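Local coordinates for protein 4-oxalocrotonate decarboxylase NahK (Pseudomonas putida, PDB 5D2K) that catalyses the metal-assisted decarboxylation of 4-oxalocrotonate to 2-oxopent-4-enoate and carbon dioxide, a step in naphthalene degradation, at residues 113-126 and 230-244. The protein carries 1 engineered substitution. Numbering follows the deposited sequence.
With MG (magnesium ion), chain C; OOG (2-oxoadipic acid), chain D; EDO (1,2-ethanediol), chain G.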
loop_
_atom_site.group_PDB
_atom_site.type_symbol
_atom_site.label_atom_id
_atom_site.label_comp_id
_atom_site.label_asym_id
_atom_site.label_seq_id
_atom_site.Cartn_x
_atom_site.Cartn_y
_atom_site.Cartn_z
ATOM N N ILE A 113 0.942 10.510 4.506
ATOM C CA ILE A 113 0.397 10.292 3.165
ATOM C C ILE A 113 1.497 10.086 2.133
ATOM O O ILE A 113 2.597 10.619 2.268
ATOM C CB ILE A 113 -0.513 11.440 2.679
ATOM C CG1 ILE A 113 0.231 12.778 2.694
ATOM C CG2 ILE A 113 -1.795 11.499 3.502
ATOM C CD1 ILE A 113 -0.444 13.827 1.828
ATOM N N GLU A 114 1.158 9.303 1.112
ATOM C CA GLU A 114 2.027 8.988 -0.029
ATOM C C GLU A 114 1.260 9.219 -1.321
ATOM O O GLU A 114 0.086 8.860 -1.422
ATOM C CB GLU A 114 2.487 7.514 -0.005
ATOM C CG GLU A 114 3.079 7.012 1.289
ATOM C CD GLU A 114 3.396 5.514 1.261
ATOM O OE1 GLU A 114 2.552 4.698 0.828
ATOM O OE2 GLU A 114 4.494 5.145 1.702
ATOM N N ALA A 115 1.916 9.780 -2.334
ATOM C CA ALA A 115 1.281 9.884 -3.647
ATOM C C ALA A 115 1.617 8.684 -4.526
ATOM O O ALA A 115 2.782 8.318 -4.668
ATOM C CB ALA A 115 1.701 11.172 -4.336
ATOM N N GLU A 116 0.590 8.061 -5.104
ATOM C CA GLU A 116 0.787 6.847 -5.909
ATOM C C GLU A 116 -0.042 6.861 -7.180
ATOM O O GLU A 116 -0.944 7.684 -7.343
ATOM C CB GLU A 116 0.439 5.583 -5.094
ATOM C CG GLU A 116 1.013 5.611 -3.678
ATOM C CD GLU A 116 1.132 4.268 -2.990
ATOM O OE1 GLU A 116 0.983 3.208 -3.631
ATOM O OE2 GLU A 116 1.420 4.283 -1.781
ATOM N N ILE A 117 0.270 5.944 -8.088
ATOM C CA ILE A 117 -0.621 5.707 -9.208
ATOM C C ILE A 117 -1.091 4.252 -9.129
ATOM O O ILE A 117 -0.307 3.320 -8.881
ATOM C CB ILE A 117 0.048 6.055 -10.579
ATOM C CG1 ILE A 117 -0.979 6.012 -11.719
ATOM C CG2 ILE A 117 1.227 5.163 -10.867
ATOM C CD1 ILE A 117 -2.089 7.085 -11.620
ATOM N N SER A 118 -2.401 4.078 -9.250
ATOM C CA SER A 118 -2.982 2.745 -9.197
ATOM C C SER A 118 -3.461 2.303 -10.559
ATOM O O SER A 118 -3.683 3.128 -11.450
ATOM C CB SER A 118 -4.159 2.697 -8.223
ATOM O OG SER A 118 -3.759 3.112 -6.940
ATOM N N VAL A 119 -3.634 0.994 -10.701
ATOM C CA VAL A 119 -4.222 0.421 -11.909
ATOM C C VAL A 119 -5.362 -0.503 -11.529
ATOM O O VAL A 119 -5.412 -1.015 -10.409
ATOM C CB VAL A 119 -3.188 -0.375 -12.764
ATOM C CG1 VAL A 119 -2.065 0.537 -13.235
ATOM C CG2 VAL A 119 -2.634 -1.577 -11.986
ATOM N N VAL A 120 -6.297 -0.687 -12.456
ATOM C CA VAL A 120 -7.291 -1.750 -12.344
ATOM C C VAL A 120 -7.050 -2.700 -13.499
ATOM O O VAL A 120 -6.916 -2.264 -14.632
ATOM C CB VAL A 120 -8.739 -1.194 -12.368
ATOM C CG1 VAL A 120 -9.756 -2.314 -12.537
ATOM C CG2 VAL A 120 -9.021 -0.445 -11.075
ATOM N N THR A 121 -6.964 -3.996 -13.211
ATOM C CA THR A 121 -6.674 -4.974 -14.255
ATOM C C THR A 121 -7.952 -5.488 -14.910
ATOM O O THR A 121 -9.024 -5.415 -14.315
ATOM C CB THR A 121 -5.891 -6.181 -13.707
ATOM O OG1 THR A 121 -6.728 -6.954 -12.825
ATOM C CG2 THR A 121 -4.644 -5.717 -12.960
ATOM N N LYS A 122 -7.822 -6.022 -16.126
ATOM C CA LYS A 122 -8.969 -6.640 -16.812
ATOM C C LYS A 122 -8.694 -8.070 -17.289
ATOM O O LYS A 122 -9.504 -8.651 -18.005
ATOM C CB LYS A 122 -9.423 -5.781 -18.001
ATOM C CG LYS A 122 -8.335 -5.435 -19.010
ATOM C CD LYS A 122 -8.930 -4.625 -20.159
ATOM C CE LYS A 122 -7.863 -4.154 -21.120
ATOM N NZ LYS A 122 -8.491 -3.473 -22.295
ATOM N N ALA A 123 -7.554 -8.623 -16.887
ATOM C CA ALA A 123 -7.200 -10.008 -17.185
ATOM C C ALA A 123 -6.326 -10.531 -16.065
ATOM O O ALA A 123 -5.604 -9.756 -15.450
ATOM C CB ALA A 123 -6.472 -10.105 -18.518
ATOM N N PRO A 124 -6.391 -11.839 -15.780
ATOM C CA PRO A 124 -5.555 -12.341 -14.684
ATOM C C PRO A 124 -4.063 -12.262 -14.975
ATOM O O PRO A 124 -3.629 -12.367 -16.134
ATOM C CB PRO A 124 -5.992 -13.803 -14.530
ATOM C CG PRO A 124 -6.725 -14.145 -15.778
ATOM C CD PRO A 124 -7.215 -12.888 -16.406
ATOM N N LEU A 125 -3.287 -12.049 -13.917
ATOM C CA LEU A 125 -1.838 -12.056 -14.026
ATOM C C LEU A 125 -1.227 -13.073 -13.075
ATOM O O LEU A 125 -1.547 -13.093 -11.876
ATOM C CB LEU A 125 -1.270 -10.661 -13.748
ATOM C CG LEU A 125 -1.560 -9.602 -14.800
ATOM C CD1 LEU A 125 -1.246 -8.226 -14.244
ATOM C CD2 LEU A 125 -0.726 -9.861 -16.046
ATOM N N HIS A 126 -0.331 -13.896 -13.618
ATOM C CA HIS A 126 0.323 -14.975 -12.877
ATOM C C HIS A 126 1.845 -14.880 -12.931
ATOM O O HIS A 126 2.425 -14.568 -13.970
ATOM C CB HIS A 126 -0.079 -16.348 -13.436
ATOM C CG HIS A 126 -1.538 -16.666 -13.327
ATOM N ND1 HIS A 126 -2.044 -17.503 -12.358
ATOM C CD2 HIS A 126 -2.598 -16.282 -14.080
ATOM C CE1 HIS A 126 -3.350 -17.620 -12.514
ATOM N NE2 HIS A 126 -3.712 -16.886 -13.550
ATOM N N HIS A 230 -2.375 -15.419 -7.229
ATOM C CA HIS A 230 -2.182 -14.582 -8.413
ATOM C C HIS A 230 -3.043 -13.323 -8.333
ATOM O O HIS A 230 -3.728 -13.090 -7.332
ATOM C CB HIS A 230 -2.496 -15.363 -9.697
ATOM C CG HIS A 230 -3.950 -15.661 -9.887
ATOM N ND1 HIS A 230 -4.578 -16.716 -9.258
ATOM C CD2 HIS A 230 -4.898 -15.045 -10.632
ATOM C CE1 HIS A 230 -5.850 -16.737 -9.615
ATOM N NE2 HIS A 230 -6.073 -15.734 -10.446
ATOM N N ILE A 231 -2.988 -12.500 -9.376
ATOM C CA ILE A 231 -3.822 -11.309 -9.433
ATOM C C ILE A 231 -5.037 -11.562 -10.306
ATOM O O ILE A 231 -4.913 -11.644 -11.523
ATOM C CB ILE A 231 -3.053 -10.101 -10.008
ATOM C CG1 ILE A 231 -1.678 -9.953 -9.350
ATOM C CG2 ILE A 231 -3.874 -8.822 -9.846
ATOM C CD1 ILE A 231 -0.822 -8.859 -10.008
ATOM N N PRO A 232 -6.223 -11.703 -9.701
ATOM C CA PRO A 232 -7.412 -11.908 -10.539
ATOM C C PRO A 232 -7.738 -10.698 -11.419
ATOM O O PRO A 232 -7.365 -9.563 -11.101
ATOM C CB PRO A 232 -8.528 -12.149 -9.507
ATOM C CG PRO A 232 -7.810 -12.571 -8.253
ATOM C CD PRO A 232 -6.533 -11.785 -8.261
ATOM N N ALA A 233 -8.413 -10.938 -12.538
ATOM C CA ALA A 233 -8.954 -9.836 -13.326
ATOM C C ALA A 233 -9.824 -8.961 -12.443
ATOM O O ALA A 233 -10.554 -9.465 -11.582
ATOM C CB ALA A 233 -9.761 -10.364 -14.501
ATOM N N GLY A 234 -9.738 -7.654 -12.656
ATOM C CA GLY A 234 -10.579 -6.707 -11.946
ATOM C C GLY A 234 -9.998 -6.220 -10.636
ATOM O O GLY A 234 -10.708 -5.627 -9.828
ATOM N N THR A 235 -8.709 -6.463 -10.420
ATOM C CA THR A 235 -8.063 -6.065 -9.178
ATOM C C THR A 235 -7.510 -4.641 -9.242
ATOM O O THR A 235 -6.850 -4.257 -10.206
ATOM C CB THR A 235 -6.921 -7.040 -8.810
ATOM O OG1 THR A 235 -7.451 -8.375 -8.728
ATOM C CG2 THR A 235 -6.272 -6.671 -7.465
ATOM N N PHE A 236 -7.787 -3.882 -8.187
ATOM C CA PHE A 236 -7.222 -2.547 -7.976
ATOM C C PHE A 236 -5.869 -2.708 -7.296
ATOM O O PHE A 236 -5.768 -3.372 -6.269
ATOM C CB PHE A 236 -8.199 -1.714 -7.133
ATOM C CG PHE A 236 -7.690 -0.362 -6.691
ATOM C CD1 PHE A 236 -7.813 0.746 -7.510
ATOM C CD2 PHE A 236 -7.200 -0.182 -5.412
ATOM C CE1 PHE A 236 -7.400 2.002 -7.071
ATOM C CE2 PHE A 236 -6.785 1.070 -4.972
ATOM C CZ PHE A 236 -6.882 2.157 -5.809
ATOM N N ILE A 237 -4.825 -2.120 -7.891
ATOM C CA ILE A 237 -3.457 -2.224 -7.368
ATOM C C ILE A 237 -2.814 -0.858 -7.177
ATOM O O ILE A 237 -2.655 -0.106 -8.139
ATOM C CB ILE A 237 -2.538 -3.043 -8.311
ATOM C CG1 ILE A 237 -3.164 -4.390 -8.667
ATOM C CG2 ILE A 237 -1.140 -3.215 -7.698
ATOM C CD1 ILE A 237 -2.387 -5.112 -9.761
ATOM N N MET A 238 -2.406 -0.554 -5.950
ATOM C CA MET A 238 -1.639 0.665 -5.677
ATOM C C MET A 238 -0.166 0.331 -5.834
ATOM O O MET A 238 0.344 -0.521 -5.110
ATOM C CB MET A 238 -1.928 1.189 -4.269
ATOM C CG MET A 238 -3.373 1.571 -4.055
ATOM S SD MET A 238 -3.646 2.318 -2.427
ATOM C CE MET A 238 -2.414 3.561 -2.388
ATOM N N THR A 239 0.529 0.986 -6.764
ATOM C CA THR A 239 1.823 0.452 -7.182
ATOM C C THR A 239 3.014 0.934 -6.370
ATOM O O THR A 239 4.110 0.390 -6.519
ATOM C CB THR A 239 2.093 0.737 -8.692
ATOM O OG1 THR A 239 2.111 2.148 -8.946
ATOM C CG2 THR A 239 1.024 0.064 -9.578
ATOM N N GLY A 240 2.814 1.916 -5.482
ATOM C CA GLY A 240 3.887 2.355 -4.593
ATOM C C GLY A 240 4.058 3.861 -4.446
ATOM O O GLY A 240 3.748 4.640 -5.341
ATOM N N GLY A 241 4.555 4.272 -3.287
ATOM C CA GLY A 241 4.765 5.686 -3.024
ATOM C C GLY A 241 5.823 6.230 -3.955
ATOM O O GLY A 241 6.945 5.707 -4.026
ATOM N N ILE A 242 5.462 7.276 -4.683
ATOM C CA ILE A 242 6.377 7.871 -5.642
ATOM C C ILE A 242 7.392 8.730 -4.885
ATOM O O ILE A 242 8.564 8.810 -5.262
ATOM C CB ILE A 242 5.602 8.659 -6.711
ATOM C CG1 ILE A 242 4.884 7.667 -7.640
ATOM C CG2 ILE A 242 6.540 9.533 -7.539
ATOM C CD1 ILE A 242 3.781 8.250 -8.511
ATOM N N THR A 243 6.953 9.318 -3.778
ATOM C CA THR A 243 7.824 10.163 -2.966
ATOM C C THR A 243 7.865 9.691 -1.528
ATOM O O THR A 243 7.147 8.767 -1.143
ATOM C CB THR A 243 7.356 11.624 -2.950
ATOM O OG1 THR A 243 6.208 11.744 -2.103
ATOM C CG2 THR A 243 7.008 12.109 -4.341
ATOM N N ALA A 244 8.683 10.358 -0.720
ATOM C CA ALA A 244 8.663 10.134 0.710
ATOM C C ALA A 244 7.285 10.481 1.268
ATOM O O ALA A 244 6.598 11.375 0.770
ATOM C CB ALA A 244 9.744 10.956 1.397
HETATM MG MG MG C . 2.013 3.025 -0.327
HETATM C C2 OOG D . 5.272 0.593 4.588
HETATM C C3 OOG D . 4.304 0.962 3.477
HETATM C C4 OOG D . 5.038 1.155 2.166
HETATM C C6 OOG D . 4.754 2.421 -0.096
HETATM O O4 OOG D . 4.001 2.915 -0.967
HETATM O O3 OOG D . 6.004 2.499 -0.209
HETATM C C5 OOG D . 4.138 1.747 1.104
HETATM C C1 OOG D . 5.661 1.832 5.371
HETATM O O1 OOG D . 5.364 1.942 6.596
HETATM O O2 OOG D . 6.293 2.753 4.790
HETATM O O5 OOG D . 2.929 1.704 1.170
HETATM C C1 EDO G . 0.851 -19.435 -9.155
HETATM O O1 EDO G . 2.073 -19.845 -9.778
HETATM C C2 EDO G . 0.075 -18.582 -10.143
HETATM O O2 EDO G . -1.161 -19.220 -10.478
HETATM O O HOH W 1 4.763 9.574 -2.002
HETATM O O HOH W 2 1.601 1.456 -1.643
HETATM O O HOH W 3 2.712 4.556 -7.797
HETATM O O HOH W 4 -4.859 -9.051 -12.886
#
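Val119 and Ile237 form a hydrogen-bonded antiparallel pair where strand 236-238 lies along strand 113-121, in the mixed sheet of this FAH-family fold. Val119 CG2 packs on Ile237 CB at 4.0 Å. Ser118, Val120, Phe236 and Met238 project from the other face of the sheet. There Val120 CG2 meets the edge of the Phe236 ring, in its plane, and the two side chains cross at about a right angle. Ser118 OG lies beside Met238 CG and hydrogen-bonds to Thr145. Next along the segment, Thr239 places OG1 between its backbone N and carbonyl carbon (chi1 61°). From there OG1 bonds Ile117 O in the carbonyl plane at 2.7 Å, and Thr239 N is a second donor to the same oxygen.

At the far end the His126 and His230 rings form an offset stack, with centroids 4.1 Å apart and planes at 16°. His126 CE1 sits 3.3 Å above the His230 ring, toward its rim. Replacing His230 with alanine would remove the ring and is likely to leave the His126 ring without its stacking partner and freer to turn.

The other end forms part of the metal and 2-oxoadipate site. Glu114 OE1 and Glu116 OE2 bind magnesium, with Glu147 as the third protein ligand. Glu114 OE2 forms a salt bridge with Lys77. Glu116 OE1 takes a weak bond from Gly240 N. Gly241 N donates to 2-oxoadipate O4 at 2.7 Å, and that same oxygen binds the magnesium at 2.1 Å.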